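Side-chain contacts in ATP grasp ligase (Microcystis aeruginosa MRC, PDB 5IG9), which probably acts as an ATP-dependent ligase of the ATP-grasp family, joining carboxylate side chains to other groups of a peptide or protein substrate: residues Leu62-Val67 and Ala106-Phe111; Gln224-Ala229 and Ser314-Glu319. All coordinates share one frame; numbering follows the deposited sequence.

Both contacts lie in one chain and follow each other in series: interaction 1 closes before interaction 2 opens. Their centres are 25 Å apart and their nearest atoms about 7 Å, so they do not touch. Interaction 1 belongs to the N-terminal, Rossmann-like part, where two loops lead into neighbouring strands of a parallel sheet. Interaction 2 sets helix 313-323 against an antiparallel sheet, and the far side of that helix meets helix 14-23 of the N-terminal part; Phe111 of segment 106-111 touches Ser324, just after helix 313-323. It therefore lies where the two parts of the molecule come together. Neither contact includes a bound ligand, and both are plain packing.

Interaction 1: residues Leu62-Val67 and Ala106-Phe111; sequences LELKEV and ASLSGF
Leu108 packs on Leu64 in a small apolar contact between two loops at the periphery of the N-terminal part of the chain, partly buried and without any hydrogen bond across it. One methyl does the touching: CD2 of Leu108 lies 4.0 Å from CB of Leu64. The same methyl is 3.9 Å from Leu64 O, with Leu64 CD2 only slightly farther off at 4.3 Å. In Leu108, CG is anti to the carbonyl carbon (chi1 -68°), which leads the isobutyl group across the gap between the loops. A leucine suits this place because it can bridge backbones whose CA atoms at Leu64 and Leu108 are 7.6 Å apart. Val67, branched at CB, also points toward the other loop and packs more loosely, its CG1 4.6 Å from CD1 of Leu108; both Val67 and Leu108 rest on Leu4 of strand 3-7.

The topology explains why these loops meet. Residues 64-67 lead into strand 69-72, and residues 108-110 come off helix 87-107 and lead into strand 111-113, the parallel neighbour of strand 69-72; strand, helix and strand form a beta-alpha-beta crossover of the Rossmann-like sheet. Each loop has its own geometry. The first is a tight turn in which Glu66 N donates to Glu63 O at 3.1 Å, with a weak bond from Val67 N to Leu64 O at 3.4 Å. In the second, Leu108 leaves helical conformation and Gly110 takes a positive phi of 88°, a backbone shape that favours a residue without CB. On the helical side of this loop, Ser107 O accepts a hydrogen bond from Gln130 NE2 of the second subunit, placing the helix end at the dimer interface.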
loop_
_atom_site.group_PDB
_atom_site.type_symbol
_atom_site.label_atom_id
_atom_site.label_comp_id
_atom_site.label_asym_id
_atom_site.label_seq_id
_atom_site.Cartn_x
_atom_site.Cartn_y
_atom_site.Cartn_z
ATOM N N LEU A 62 -20.124 15.871 -8.408
ATOM C CA LEU A 62 -18.889 15.900 -9.185
ATOM C C LEU A 62 -18.899 14.744 -10.173
ATOM O O LEU A 62 -18.859 13.579 -9.768
ATOM C CB LEU A 62 -17.668 15.831 -8.258
ATOM C CG LEU A 62 -16.244 15.982 -8.802
ATOM C CD1 LEU A 62 -15.568 14.624 -8.864
ATOM C CD2 LEU A 62 -16.206 16.672 -10.164
ATOM N N GLU A 63 -18.962 15.066 -11.460
ATOM C CA GLU A 63 -18.845 14.056 -12.498
ATOM C C GLU A 63 -17.372 13.779 -12.755
ATOM O O GLU A 63 -16.586 14.706 -12.971
ATOM C CB GLU A 63 -19.545 14.509 -13.780
ATOM C CG GLU A 63 -21.049 14.709 -13.632
ATOM C CD GLU A 63 -21.848 13.948 -14.678
ATOM O OE1 GLU A 63 -22.967 13.491 -14.359
ATOM O OE2 GLU A 63 -21.358 13.804 -15.819
ATOM N N LEU A 64 -16.996 12.500 -12.727
ATOM C CA LEU A 64 -15.585 12.141 -12.792
ATOM C C LEU A 64 -14.969 12.394 -14.161
ATOM O O LEU A 64 -13.740 12.412 -14.275
ATOM C CB LEU A 64 -15.401 10.679 -12.400
ATOM C CG LEU A 64 -15.818 10.371 -10.963
ATOM C CD1 LEU A 64 -15.698 8.887 -10.683
ATOM C CD2 LEU A 64 -14.987 11.174 -9.977
ATOM N N LYS A 65 -15.781 12.586 -15.202
ATOM C CA LYS A 65 -15.220 12.914 -16.508
ATOM C C LYS A 65 -14.673 14.333 -16.555
ATOM O O LYS A 65 -13.832 14.634 -17.411
ATOM C CB LYS A 65 -16.272 12.731 -17.603
ATOM C CG LYS A 65 -17.471 13.661 -17.483
ATOM C CD LYS A 65 -18.386 13.547 -18.693
ATOM C CE LYS A 65 -19.573 14.492 -18.583
ATOM N NZ LYS A 65 -20.442 14.434 -19.793
ATOM N N GLU A 66 -15.128 15.205 -15.658
ATOM C CA GLU A 66 -14.716 16.600 -15.615
ATOM C C GLU A 66 -13.533 16.832 -14.684
ATOM O O GLU A 66 -13.157 17.986 -14.453
ATOM C CB GLU A 66 -15.896 17.477 -15.189
ATOM C CG GLU A 66 -17.135 17.322 -16.064
ATOM C CD GLU A 66 -18.383 17.884 -15.409
ATOM O OE1 GLU A 66 -19.404 18.062 -16.108
ATOM O OE2 GLU A 66 -18.342 18.147 -14.188
ATOM N N VAL A 67 -12.946 15.766 -14.147
ATOM C CA VAL A 67 -11.791 15.882 -13.263
ATOM C C VAL A 67 -10.543 16.089 -14.112
ATOM O O VAL A 67 -10.188 15.241 -14.939
ATOM C CB VAL A 67 -11.658 14.646 -12.361
ATOM C CG1 VAL A 67 -10.257 14.555 -11.771
ATOM C CG2 VAL A 67 -12.700 14.692 -11.247
ATOM N N ALA A 106 -6.985 5.617 -8.897
ATOM C CA ALA A 106 -6.002 5.036 -9.804
ATOM C C ALA A 106 -6.506 4.947 -11.237
ATOM O O ALA A 106 -5.692 4.840 -12.160
ATOM C CB ALA A 106 -5.594 3.649 -9.311
ATOM N N SER A 107 -7.822 4.984 -11.449
ATOM C CA SER A 107 -8.379 4.925 -12.793
ATOM C C SER A 107 -8.553 6.298 -13.424
ATOM O O SER A 107 -8.649 6.392 -14.651
ATOM C CB SER A 107 -9.728 4.201 -12.775
ATOM O OG SER A 107 -9.591 2.895 -12.246
ATOM N N LEU A 108 -8.593 7.355 -12.619
ATOM C CA LEU A 108 -8.767 8.699 -13.149
ATOM C C LEU A 108 -7.541 9.133 -13.939
ATOM O O LEU A 108 -6.400 8.906 -13.524
ATOM C CB LEU A 108 -9.026 9.688 -12.016
ATOM C CG LEU A 108 -10.347 9.549 -11.261
ATOM C CD1 LEU A 108 -10.299 10.369 -9.985
ATOM C CD2 LEU A 108 -11.509 9.986 -12.135
ATOM N N SER A 109 -7.781 9.763 -15.083
ATOM C CA SER A 109 -6.707 10.336 -15.875
ATOM C C SER A 109 -6.445 11.762 -15.388
ATOM O O SER A 109 -6.947 12.189 -14.345
ATOM C CB SER A 109 -7.053 10.280 -17.361
ATOM O OG SER A 109 -8.116 11.159 -17.675
ATOM N N GLY A 110 -5.656 12.519 -16.136
ATOM C CA GLY A 110 -5.283 13.843 -15.704
ATOM C C GLY A 110 -4.035 13.831 -14.846
ATOM O O GLY A 110 -3.311 12.838 -14.739
ATOM N N PHE A 111 -3.787 14.973 -14.209
ATOM C CA PHE A 111 -2.585 15.158 -13.409
ATOM C C PHE A 111 -2.850 14.784 -11.955
ATOM O O PHE A 111 -3.822 15.253 -11.353
ATOM C CB PHE A 111 -2.097 16.603 -13.510
ATOM C CG PHE A 111 -0.858 16.875 -12.713
ATOM C CD1 PHE A 111 0.375 16.412 -13.144
ATOM C CD2 PHE A 111 -0.923 17.597 -11.535
ATOM C CE1 PHE A 111 1.520 16.660 -12.410
ATOM C CE2 PHE A 111 0.218 17.853 -10.797
ATOM C CZ PHE A 111 1.441 17.382 -11.235
#

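Interaction 2: residues Gln224-Ala229 and Ser314-Glu319; sequences QIFTAA and SQAIAE
Gln224 reaches from its strand to the methyl of Ala316 on helix 313-323, and Phe226, two residues on, meets the same methyl. From CB, which points toward the helix, the glutamine runs out with CG anti to the backbone N (chi1 -168°) and its chain extended. Its CG passes 3.7 Å from Phe226 CZ, the carboxamide lies against that end of the ring with CD and NE2 each 3.5 Å from CZ, and at the tip OE1 stands 3.9 Å from Ala316 CB, a van der Waals approach without a hydrogen bond. Phe226 adds its CZ, 4.2 Å from Ala316 CB, its flat apolar ring, oblique to the methyl, filling the buried side between strand and helix. Alanine suits this position because its single methyl lets the helix come close, while the exposed glutamine closes the solvent side with a polar end. Beside the contact, Gln315 NE2 donates to Glu319 OE2 at 3.1 Å, with an N-H...O angle of 161°, meeting the carboxylate on its anti side. Ala316 also touches Val221 of strand 214-221, the antiparallel partner of strand 224-231, while Ser314, Gln315 and Ala318 pack on helix 14-23, leaving helix 313-323 between that helix and the sheet.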
loop_
_atom_site.group_PDB
_atom_site.type_symbol
_atom_site.label_atom_id
_atom_site.label_comp_id
_atom_site.label_asym_id
_atom_site.label_seq_id
_atom_site.Cartn_x
_atom_site.Cartn_y
_atom_site.Cartn_z
ATOM N N GLN A 224 10.271 23.505 -7.214
ATOM C CA GLN A 224 10.421 24.642 -6.316
ATOM C C GLN A 224 10.684 24.126 -4.908
ATOM O O GLN A 224 9.939 23.276 -4.405
ATOM C CB GLN A 224 9.168 25.519 -6.340
ATOM C CG GLN A 224 9.334 26.860 -5.665
ATOM C CD GLN A 224 8.187 27.799 -5.976
ATOM O OE1 GLN A 224 7.203 27.409 -6.609
ATOM N NE2 GLN A 224 8.308 29.047 -5.535
ATOM N N ILE A 225 11.740 24.636 -4.278
ATOM C CA ILE A 225 12.242 24.095 -3.021
ATOM C C ILE A 225 12.087 25.146 -1.934
ATOM O O ILE A 225 12.709 26.212 -2.003
ATOM C CB ILE A 225 13.706 23.652 -3.143
ATOM C CG1 ILE A 225 13.873 22.744 -4.360
ATOM C CG2 ILE A 225 14.152 22.946 -1.875
ATOM C CD1 ILE A 225 15.291 22.316 -4.609
ATOM N N PHE A 226 11.274 24.834 -0.925
ATOM C CA PHE A 226 11.088 25.691 0.241
ATOM C C PHE A 226 11.823 25.062 1.420
ATOM O O PHE A 226 11.395 24.028 1.949
ATOM C CB PHE A 226 9.606 25.869 0.564
ATOM C CG PHE A 226 8.793 26.397 -0.579
ATOM C CD1 PHE A 226 8.217 25.534 -1.497
ATOM C CD2 PHE A 226 8.585 27.759 -0.729
ATOM C CE1 PHE A 226 7.462 26.017 -2.544
ATOM C CE2 PHE A 226 7.829 28.248 -1.773
ATOM C CZ PHE A 226 7.267 27.380 -2.682
ATOM N N THR A 227 12.917 25.690 1.843
ATOM C CA THR A 227 13.763 25.170 2.908
ATOM C C THR A 227 13.630 26.042 4.146
ATOM O O THR A 227 13.817 27.261 4.075
ATOM C CB THR A 227 15.227 25.108 2.469
ATOM O OG1 THR A 227 15.342 24.297 1.296
ATOM C CG2 THR A 227 16.081 24.506 3.575
ATOM N N ALA A 228 13.325 25.410 5.276
ATOM C CA ALA A 228 13.198 26.089 6.556
ATOM C C ALA A 228 14.083 25.405 7.589
ATOM O O ALA A 228 14.194 24.176 7.610
ATOM C CB ALA A 228 11.741 26.101 7.028
ATOM N N ALA A 229 14.712 26.204 8.448
ATOM C CA ALA A 229 15.631 25.696 9.457
ATOM C C ALA A 229 15.248 26.227 10.829
ATOM O O ALA A 229 14.644 27.295 10.953
ATOM C CB ALA A 229 17.080 26.082 9.146
ATOM N N SER A 314 0.765 26.798 -0.402
ATOM C CA SER A 314 -0.568 26.511 -0.920
ATOM C C SER A 314 -0.773 27.132 -2.294
ATOM O O SER A 314 -1.482 26.566 -3.136
ATOM C CB SER A 314 -1.630 27.015 0.056
ATOM O OG SER A 314 -1.642 28.431 0.103
ATOM N N GLN A 315 -0.158 28.289 -2.545
ATOM C CA GLN A 315 -0.203 28.879 -3.878
ATOM C C GLN A 315 0.525 28.002 -4.889
ATOM O O GLN A 315 0.036 27.778 -6.001
ATOM C CB GLN A 315 0.400 30.282 -3.847
ATOM C CG GLN A 315 0.329 31.019 -5.170
ATOM C CD GLN A 315 -1.098 31.246 -5.633
ATOM O OE1 GLN A 315 -1.974 31.591 -4.838
ATOM N NE2 GLN A 315 -1.339 31.048 -6.923
ATOM N N ALA A 316 1.701 27.489 -4.517
ATOM C CA ALA A 316 2.470 26.665 -5.447
ATOM C C ALA A 316 1.751 25.358 -5.747
ATOM O O ALA A 316 1.793 24.863 -6.879
ATOM C CB ALA A 316 3.865 26.390 -4.885
ATOM N N ILE A 317 1.087 24.784 -4.743
ATOM C CA ILE A 317 0.341 23.545 -4.951
ATOM C C ILE A 317 -0.841 23.789 -5.875
ATOM O O ILE A 317 -1.078 23.028 -6.820
ATOM C CB ILE A 317 -0.116 22.960 -3.603
ATOM C CG1 ILE A 317 1.093 22.510 -2.782
ATOM C CG2 ILE A 317 -1.086 21.802 -3.819
ATOM C CD1 ILE A 317 0.726 21.953 -1.431
ATOM N N ALA A 318 -1.603 24.853 -5.613
ATOM C CA ALA A 318 -2.745 25.175 -6.462
ATOM C C ALA A 318 -2.310 25.456 -7.896
ATOM O O ALA A 318 -3.037 25.141 -8.843
ATOM C CB ALA A 318 -3.505 26.369 -5.888
ATOM N N GLU A 319 -1.124 26.042 -8.079
ATOM C CA GLU A 319 -0.653 26.327 -9.432
ATOM C C GLU A 319 -0.329 25.044 -10.188
ATOM O O GLU A 319 -0.782 24.850 -11.319
ATOM C CB GLU A 319 0.560 27.262 -9.389
ATOM C CG GLU A 319 0.207 28.703 -9.032
ATOM C CD GLU A 319 1.419 29.620 -8.978
ATOM O OE1 GLU A 319 2.537 29.148 -9.274
ATOM O OE2 GLU A 319 1.254 30.813 -8.639
#